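Local coordinates for protein leucine aminopeptidase 2 (Saccharomyces cerevisiae, PDB 2XQ0) that is a zinc-dependent aminopeptidase of the M1 family that preferentially cleaves di- and tripeptides and has low epoxide hydrolase activity in vitro, at residues A[8-13]-A[427-432]; A[539-544]-A[570-575]. One frame throughout, in Å; residues are numbered along the deposited sequence.

Contact 1 of 2, residues A[8-13]-A[427-432]; sequences QRRPSR and DTFQFL
F429, in the first turn of a helix opened by a capping box, meets R9 at the end of helix 4-9 and the residues that follow it, R10 and P11, with a CH-pi contact to R10. The R10 CA lies over the centre of the F429 ring, 3.8 Å from the centroid and 8° off the ring normal, so a backbone atom rather than a side-chain tip takes the face. R10 CB shares that face, 3.8 Å from F429 CD1. The P11 ring comes in obliquely, its CD 3.6 Å from F429 CE2, and R9 O approaches F429 CZ, also obliquely. CG of R10 stands anti to its backbone N (chi1 167°), near F429 CG and CB; the chain, bent at chi3, slides past F429 in the opposite direction, and one face of its guanidinium covers F429 CB, which sits 3.6 Å above the plane and toward the rim. The planes of guanidinium and ring are 45° apart, so this is no stack. The charge of R10 is met beyond the contact by a salt bridge from NH2 to D433. The capping box is reciprocal: Q430 N donates to D427 OD1 at 3.0 Å, and D427 N donates to Q430 OE1 at 2.9 Å. The other carboxylate oxygen, D427 OD2, lies in the plane of the F429 ring at its edge and accepts from S14 OG and E16 N, so one carboxylate both caps the helix and holds the N-terminal chain. The start of helix 428-438, the end of helix 4-9 and helix 451-456 meet here: F429 touches I6 and Y456, while R9 makes a salt bridge to E452 and a cation-pi contact with Y456.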
ATOM      1  N   GLN A   8      17.377  21.881  15.057  1.00 43.49           N
ATOM      2  CA  GLN A   8      18.338  22.249  14.013  1.00 51.28           C
ATOM      3  C   GLN A   8      17.933  21.849  12.579  1.00 46.30           C
ATOM      4  O   GLN A   8      18.253  22.556  11.620  1.00 46.32           O
ATOM      5  CB  GLN A   8      19.714  21.656  14.331  1.00 61.95           C
ATOM      6  CG  GLN A   8      20.557  22.484  15.294  1.00 76.74           C
ATOM      7  CD  GLN A   8      21.838  21.775  15.702  1.00 82.27           C
ATOM      8  OE1 GLN A   8      22.023  20.590  15.412  1.00 81.81           O
ATOM      9  NE2 GLN A   8      22.726  22.495  16.385  1.00 84.96           N
ATOM     10  N   ARG A   9      17.249  20.721  12.437  1.00 43.07           N
ATOM     11  CA  ARG A   9      16.882  20.207  11.115  1.00 38.66           C
ATOM     12  C   ARG A   9      15.566  20.780  10.618  1.00 38.74           C
ATOM     13  O   ARG A   9      15.265  20.750   9.428  1.00 41.65           O
ATOM     14  CB  ARG A   9      16.781  18.684  11.144  1.00 42.20           C
ATOM     15  CG  ARG A   9      18.093  17.993  11.405  1.00 43.02           C
ATOM     16  CD  ARG A   9      18.121  16.638  10.732  1.00 44.17           C
ATOM     17  NE  ARG A   9      19.171  15.793  11.291  1.00 48.49           N
ATOM     18  CZ  ARG A   9      19.970  15.020  10.567  1.00 46.72           C
ATOM     19  NH1 ARG A   9      19.841  14.990   9.244  1.00 47.59           N
ATOM     20  NH2 ARG A   9      20.899  14.283  11.170  1.00 42.62           N
ATOM     21  N   ARG A  10      14.793  21.322  11.543  1.00 37.60           N
ATOM     22  CA  ARG A  10      13.458  21.796  11.237  1.00 41.93           C
ATOM     23  C   ARG A  10      13.497  23.042  10.371  1.00 33.98           C
ATOM     24  O   ARG A  10      14.329  23.911  10.578  1.00 32.83           O
ATOM     25  CB  ARG A  10      12.735  22.099  12.543  1.00 52.97           C
ATOM     26  CG  ARG A  10      11.474  22.874  12.350  1.00 61.26           C
ATOM     27  CD  ARG A  10      11.217  23.735  13.543  1.00 59.60           C
ATOM     28  NE  ARG A  10      10.852  22.948  14.708  1.00 55.25           N
ATOM     29  CZ  ARG A  10       9.633  22.473  14.923  1.00 49.22           C
ATOM     30  NH1 ARG A  10       8.667  22.684  14.041  1.00 48.90           N
ATOM     31  NH2 ARG A  10       9.383  21.781  16.018  1.00 47.22           N
ATOM     32  N   PRO A  11      12.594  23.142   9.394  1.00 36.82           N
ATOM     33  CA  PRO A  11      12.552  24.363   8.589  1.00 26.91           C
ATOM     34  C   PRO A  11      11.969  25.526   9.388  1.00 33.70           C
ATOM     35  O   PRO A  11      11.303  25.315  10.407  1.00 33.06           O
ATOM     36  CB  PRO A  11      11.605  23.984   7.441  1.00 33.08           C
ATOM     37  CG  PRO A  11      10.759  22.905   7.996  1.00 37.27           C
ATOM     38  CD  PRO A  11      11.634  22.130   8.925  1.00 31.59           C
ATOM     39  N   SER A  12      12.206  26.747   8.922  1.00 34.92           N
ATOM     40  CA  SER A  12      11.758  27.938   9.635  1.00 34.93           C
ATOM     41  C   SER A  12      10.230  27.986   9.653  1.00 39.28           C
ATOM     42  O   SER A  12       9.613  28.620  10.522  1.00 41.80           O
ATOM     43  CB  SER A  12      12.311  29.184   8.952  1.00 32.98           C
ATOM     44  OG  SER A  12      11.981  29.166   7.574  1.00 35.80           O
ATOM     45  N   ARG A  13       9.624  27.312   8.684  1.00 36.43           N
ATOM     46  CA  ARG A  13       8.170  27.240   8.600  1.00 36.87           C
ATOM     47  C   ARG A  13       7.668  25.834   8.247  1.00 34.72           C
ATOM     48  O   ARG A  13       8.211  25.165   7.364  1.00 37.63           O
ATOM     49  CB  ARG A  13       7.663  28.270   7.595  1.00 39.49           C
ATOM     50  CG  ARG A  13       6.171  28.337   7.485  1.00 48.95           C
ATOM     51  CD  ARG A  13       5.764  29.524   6.637  1.00 50.40           C
ATOM     52  NE  ARG A  13       5.761  30.748   7.422  1.00 45.24           N
ATOM     53  CZ  ARG A  13       5.191  31.879   7.025  1.00 49.69           C
ATOM     54  NH1 ARG A  13       4.586  31.934   5.843  1.00 52.03           N
ATOM     55  NH2 ARG A  13       5.225  32.946   7.807  1.00 49.99           N
ATOM     56  N   ASP A 427       4.321  17.595   9.016  1.00 25.39           N
ATOM     57  CA  ASP A 427       5.643  16.996   8.941  1.00 25.59           C
ATOM     58  C   ASP A 427       6.033  16.368  10.290  1.00 20.48           C
ATOM     59  O   ASP A 427       5.306  16.465  11.275  1.00 18.20           O
ATOM     60  CB  ASP A 427       6.694  17.992   8.388  1.00 25.09           C
ATOM     61  CG  ASP A 427       6.910  19.193   9.293  1.00 30.39           C
ATOM     62  OD1 ASP A 427       6.746  19.039  10.510  1.00 25.24           O
ATOM     63  OD2 ASP A 427       7.265  20.292   8.793  1.00 34.36           O
ATOM     64  N   THR A 428       7.154  15.668  10.312  1.00 19.89           N
ATOM     65  CA  THR A 428       7.597  14.976  11.504  1.00 21.07           C
ATOM     66  C   THR A 428       7.801  15.949  12.663  1.00 25.67           C
ATOM     67  O   THR A 428       7.560  15.619  13.820  1.00 26.52           O
ATOM     68  CB  THR A 428       8.938  14.322  11.213  1.00 27.61           C
ATOM     69  OG1 THR A 428       8.769  13.375  10.154  1.00 29.43           O
ATOM     70  CG2 THR A 428       9.482  13.638  12.443  1.00 32.48           C
ATOM     71  N   PHE A 429       8.261  17.153  12.342  1.00 24.06           N
ATOM     72  CA  PHE A 429       8.589  18.120  13.377  1.00 26.81           C
ATOM     73  C   PHE A 429       7.335  18.533  14.122  1.00 18.54           C
ATOM     74  O   PHE A 429       7.360  18.685  15.343  1.00 27.38           O
ATOM     75  CB  PHE A 429       9.324  19.318  12.770  1.00 30.91           C
ATOM     76  CG  PHE A 429      10.493  18.922  11.920  1.00 29.67           C
ATOM     77  CD1 PHE A 429      11.646  18.428  12.510  1.00 33.44           C
ATOM     78  CD2 PHE A 429      10.422  18.985  10.540  1.00 28.32           C
ATOM     79  CE1 PHE A 429      12.713  18.030  11.739  1.00 37.19           C
ATOM     80  CE2 PHE A 429      11.495  18.591   9.752  1.00 29.72           C
ATOM     81  CZ  PHE A 429      12.640  18.116  10.353  1.00 29.29           C
ATOM     82  N   GLN A 430       6.226  18.671  13.397  1.00 24.72           N
ATOM     83  CA  GLN A 430       4.956  19.011  14.030  1.00 28.59           C
ATOM     84  C   GLN A 430       4.452  17.830  14.876  1.00 29.05           C
ATOM     85  O   GLN A 430       3.838  18.014  15.931  1.00 28.64           O
ATOM     86  CB  GLN A 430       3.922  19.404  12.971  1.00 27.60           C
ATOM     87  CG  GLN A 430       4.306  20.636  12.135  1.00 23.37           C
ATOM     88  CD  GLN A 430       3.361  20.837  10.975  1.00 26.01           C
ATOM     89  OE1 GLN A 430       3.520  20.222   9.923  1.00 25.49           O
ATOM     90  NE2 GLN A 430       2.349  21.682  11.167  1.00 25.67           N
ATOM     91  N   PHE A 431       4.710  16.614  14.406  1.00 27.66           N
ATOM     92  CA  PHE A 431       4.390  15.421  15.187  1.00 27.02           C
ATOM     93  C   PHE A 431       5.115  15.523  16.531  1.00 26.88           C
ATOM     94  O   PHE A 431       4.501  15.379  17.583  1.00 26.17           O
ATOM     95  CB  PHE A 431       4.799  14.145  14.439  1.00 24.28           C
ATOM     96  CG  PHE A 431       4.907  12.915  15.326  1.00 27.68           C
ATOM     97  CD1 PHE A 431       3.775  12.293  15.811  1.00 27.07           C
ATOM     98  CD2 PHE A 431       6.142  12.382  15.648  1.00 34.27           C
ATOM     99  CE1 PHE A 431       3.863  11.154  16.619  1.00 33.19           C
ATOM    100  CE2 PHE A 431       6.246  11.250  16.454  1.00 32.49           C
ATOM    101  CZ  PHE A 431       5.099  10.638  16.944  1.00 34.88           C
ATOM    102  N   LEU A 432       6.415  15.805  16.491  1.00 22.75           N
ATOM    103  CA  LEU A 432       7.218  15.870  17.725  1.00 25.26           C
ATOM    104  C   LEU A 432       6.781  16.976  18.681  1.00 29.97           C
ATOM    105  O   LEU A 432       6.693  16.742  19.873  1.00 30.11           O
ATOM    106  CB  LEU A 432       8.711  16.011  17.417  1.00 32.35           C
ATOM    107  CG  LEU A 432       9.296  14.825  16.636  1.00 33.25           C
ATOM    108  CD1 LEU A 432      10.681  15.150  16.110  1.00 41.01           C
ATOM    109  CD2 LEU A 432       9.328  13.570  17.481  1.00 42.73           C
TER

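Contact 2 of 2, residues A[539-544]-A[570-575]; sequences ASRALL and AKLQEE
R541 on helix 537-546 reaches across L572 to E574, in the loop that follows helix 557-569 within the C-terminal helical domain. From CB, with CG anti to the carbonyl carbon (chi1 -68°), the R541 chain runs extended to NE. Its CG passes 3.7 Å from L572 CD2, and the same methyl then lies against one face of the guanidinium, toward the rim, 3.3 Å from R541 NH1. NE comes within 3.3 Å of E574 OE2. At the tip, R541 NH2 forms a salt bridge with E574 OE1 at 2.8 Å; the N-H...O angle of 116° makes the hydrogen bond weak. NH2 is almost as near to E574 OE2, at 2.9 Å, and the guanidinium and carboxylate planes are only 20° apart. The two side chains meet tip to tip, the E574 chain bending at chi2. The other branch of L572, CD1, meets L544 CD2 tip to tip at 3.7 Å. S540 lies beside this, its CB 3.7 Å from A570 CB and its OG near L572 CD2, although the hydroxyl's hydrogen bond goes to P537 O of its own helix. An alanine in place of L572 would probably leave L544 CD2 without its partner, open a gap beside S540 and strip one face of the R541 guanidinium of its covering methyl, with only the weak bond to E574 across this contact to limit its turning. The loop starts with a Schellman motif at K571, which ends helix 557-569. The contact grades from apolar packing of A570 CB, S540 CB and the L544 and L572 methyls to an exposed ion pair, where solvent would probably screen the charges and the L572 methyl probably limits how the guanidinium can turn.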
ATOM      1  N   ALA A 539      13.075 -35.953   1.557  1.00 53.95           N
ATOM      2  CA  ALA A 539      12.570 -35.083   2.618  1.00 50.13           C
ATOM      3  C   ALA A 539      11.656 -33.979   2.088  1.00 53.00           C
ATOM      4  O   ALA A 539      10.585 -33.711   2.647  1.00 51.45           O
ATOM      5  CB  ALA A 539      13.737 -34.485   3.413  1.00 43.73           C
ATOM      6  N   SER A 540      12.070 -33.323   1.010  1.00 55.98           N
ATOM      7  CA  SER A 540      11.292 -32.204   0.506  1.00 57.19           C
ATOM      8  C   SER A 540       9.982 -32.717  -0.092  1.00 56.71           C
ATOM      9  O   SER A 540       8.923 -32.117   0.094  1.00 54.43           O
ATOM     10  CB  SER A 540      12.098 -31.383  -0.499  1.00 48.46           C
ATOM     11  OG  SER A 540      12.544 -32.200  -1.557  1.00 50.19           O
ATOM     12  N   ARG A 541      10.058 -33.843  -0.786  1.00 47.42           N
ATOM     13  CA  ARG A 541       8.864 -34.526  -1.288  1.00 60.43           C
ATOM     14  C   ARG A 541       7.961 -35.061  -0.164  1.00 58.19           C
ATOM     15  O   ARG A 541       6.735 -34.961  -0.248  1.00 61.36           O
ATOM     16  CB  ARG A 541       9.249 -35.648  -2.270  1.00 69.38           C
ATOM     17  CG  ARG A 541       9.832 -35.131  -3.580  1.00 77.13           C
ATOM     18  CD  ARG A 541      10.233 -36.256  -4.521  1.00 89.81           C
ATOM     19  NE  ARG A 541      10.353 -35.797  -5.905  1.00 92.03           N
ATOM     20  CZ  ARG A 541      11.472 -35.328  -6.452  1.00 99.70           C
ATOM     21  NH1 ARG A 541      12.585 -35.249  -5.738  1.00101.55           N
ATOM     22  NH2 ARG A 541      11.478 -34.937  -7.720  1.00104.50           N
ATOM     23  N   ALA A 542       8.566 -35.624   0.883  1.00 55.90           N
ATOM     24  CA  ALA A 542       7.816 -36.086   2.056  1.00 54.31           C
ATOM     25  C   ALA A 542       7.096 -34.923   2.747  1.00 56.92           C
ATOM     26  O   ALA A 542       5.945 -35.060   3.167  1.00 52.46           O
ATOM     27  CB  ALA A 542       8.735 -36.802   3.042  1.00 50.66           C
ATOM     28  N   LEU A 543       7.791 -33.791   2.866  1.00 58.13           N
ATOM     29  CA  LEU A 543       7.218 -32.560   3.419  1.00 58.71           C
ATOM     30  C   LEU A 543       5.875 -32.284   2.747  1.00 52.07           C
ATOM     31  O   LEU A 543       4.825 -32.253   3.392  1.00 41.82           O
ATOM     32  CB  LEU A 543       8.173 -31.381   3.160  1.00 54.64           C
ATOM     33  CG  LEU A 543       8.003 -30.010   3.840  1.00 55.53           C
ATOM     34  CD1 LEU A 543       6.567 -29.505   3.815  1.00 49.94           C
ATOM     35  CD2 LEU A 543       8.554 -30.006   5.257  1.00 48.00           C
ATOM     36  N   LEU A 544       5.928 -32.101   1.435  1.00 56.89           N
ATOM     37  CA  LEU A 544       4.754 -31.743   0.645  1.00 58.84           C
ATOM     38  C   LEU A 544       3.651 -32.787   0.776  1.00 57.28           C
ATOM     39  O   LEU A 544       2.467 -32.447   0.826  1.00 60.34           O
ATOM     40  CB  LEU A 544       5.139 -31.570  -0.824  1.00 59.31           C
ATOM     41  CG  LEU A 544       5.901 -30.304  -1.223  1.00 68.01           C
ATOM     42  CD1 LEU A 544       7.109 -30.054  -0.343  1.00 66.51           C
ATOM     43  CD2 LEU A 544       6.322 -30.402  -2.680  1.00 71.25           C
ATOM     44  N   ALA A 570      14.167 -26.217  -3.102  1.00 66.48           N
ATOM     45  CA  ALA A 570      14.440 -27.647  -3.102  1.00 59.64           C
ATOM     46  C   ALA A 570      14.638 -28.177  -4.523  1.00 59.86           C
ATOM     47  O   ALA A 570      14.886 -29.363  -4.727  1.00 57.71           O
ATOM     48  CB  ALA A 570      13.314 -28.405  -2.398  1.00 54.57           C
ATOM     49  N   LYS A 571      14.528 -27.288  -5.500  1.00 66.14           N
ATOM     50  CA  LYS A 571      14.733 -27.663  -6.894  1.00 76.96           C
ATOM     51  C   LYS A 571      14.005 -28.960  -7.269  1.00 79.22           C
ATOM     52  O   LYS A 571      14.591 -29.857  -7.881  1.00 82.51           O
ATOM     53  CB  LYS A 571      16.232 -27.785  -7.199  1.00 78.00           C
ATOM     54  CG  LYS A 571      17.010 -26.486  -7.033  1.00 78.95           C
ATOM     55  CD  LYS A 571      18.482 -26.673  -7.378  1.00 81.89           C
ATOM     56  CE  LYS A 571      19.221 -25.345  -7.366  1.00 76.53           C
ATOM     57  NZ  LYS A 571      19.101 -24.676  -6.039  1.00 65.81           N
ATOM     58  N   LEU A 572      12.733 -29.059  -6.890  1.00 71.85           N
ATOM     59  CA  LEU A 572      11.885 -30.149  -7.360  1.00 69.56           C
ATOM     60  C   LEU A 572      11.417 -29.775  -8.752  1.00 75.53           C
ATOM     61  O   LEU A 572      10.456 -29.020  -8.910  1.00 79.71           O
ATOM     62  CB  LEU A 572      10.684 -30.363  -6.435  1.00 64.37           C
ATOM     63  CG  LEU A 572      10.969 -30.828  -5.005  1.00 69.21           C
ATOM     64  CD1 LEU A 572       9.691 -30.862  -4.181  1.00 63.65           C
ATOM     65  CD2 LEU A 572      11.653 -32.189  -5.000  1.00 76.53           C
ATOM     66  N   GLN A 573      12.110 -30.301  -9.758  1.00 81.66           N
ATOM     67  CA  GLN A 573      11.933 -29.854 -11.137  1.00 87.29           C
ATOM     68  C   GLN A 573      10.538 -30.105 -11.703  1.00 82.82           C
ATOM     69  O   GLN A 573      10.069 -29.346 -12.550  1.00 85.14           O
ATOM     70  CB  GLN A 573      13.004 -30.466 -12.045  1.00103.20           C
ATOM     71  CG  GLN A 573      14.414 -29.972 -11.748  1.00117.17           C
ATOM     72  CD  GLN A 573      15.472 -30.655 -12.599  1.00135.01           C
ATOM     73  OE1 GLN A 573      15.337 -31.826 -12.960  1.00141.30           O
ATOM     74  NE2 GLN A 573      16.536 -29.927 -12.918  1.00140.39           N
ATOM     75  N   GLU A 574       9.874 -31.156 -11.231  1.00 83.40           N
ATOM     76  CA  GLU A 574       8.553 -31.512 -11.751  1.00 88.34           C
ATOM     77  C   GLU A 574       7.470 -30.496 -11.373  1.00 85.28           C
ATOM     78  O   GLU A 574       6.361 -30.529 -11.915  1.00 87.37           O
ATOM     79  CB  GLU A 574       8.148 -32.934 -11.331  1.00 93.64           C
ATOM     80  CG  GLU A 574       7.845 -33.111  -9.851  1.00 98.63           C
ATOM     81  CD  GLU A 574       9.093 -33.282  -9.006  1.00101.17           C
ATOM     82  OE1 GLU A 574      10.207 -33.272  -9.572  1.00105.98           O
ATOM     83  OE2 GLU A 574       8.957 -33.431  -7.774  1.00 99.07           O
ATOM     84  N   GLU A 575       7.803 -29.586 -10.460  1.00 79.39           N
ATOM     85  CA  GLU A 575       6.860 -28.564 -10.008  1.00 75.63           C
ATOM     86  C   GLU A 575       7.036 -27.200 -10.696  1.00 74.93           C
ATOM     87  O   GLU A 575       6.195 -26.310 -10.552  1.00 68.00           O
ATOM     88  CB  GLU A 575       6.938 -28.412  -8.487  1.00 75.62           C
ATOM     89  CG  GLU A 575       6.625 -29.694  -7.720  1.00 80.65           C
ATOM     90  CD  GLU A 575       5.229 -30.238  -8.001  1.00 85.16           C
ATOM     91  OE1 GLU A 575       4.364 -29.477  -8.481  1.00 88.27           O
ATOM     92  OE2 GLU A 575       4.992 -31.432  -7.733  1.00 87.73           O
TER

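From the N terminus, the chain passes helix 4-9 and residues 8-13, then builds the ten-stranded sheet of the N-terminal domain and the zinc-binding helices before 427-432 closes contact 1 against its very start. The 413 residues between include the three protein ligands of the zinc; contact 1 ties the N-terminal end to the peptidase domain. In the C-terminal helical domain, contact 2 closes a short loop of 25 residues carrying helices 548-552 and 557-569, and ties helix 537-546 to the loop between helices 557-569 and 576-582. The two contacts neither nest nor cross but follow in series. The centres of contacts 1 and 2 are about 54 Å apart.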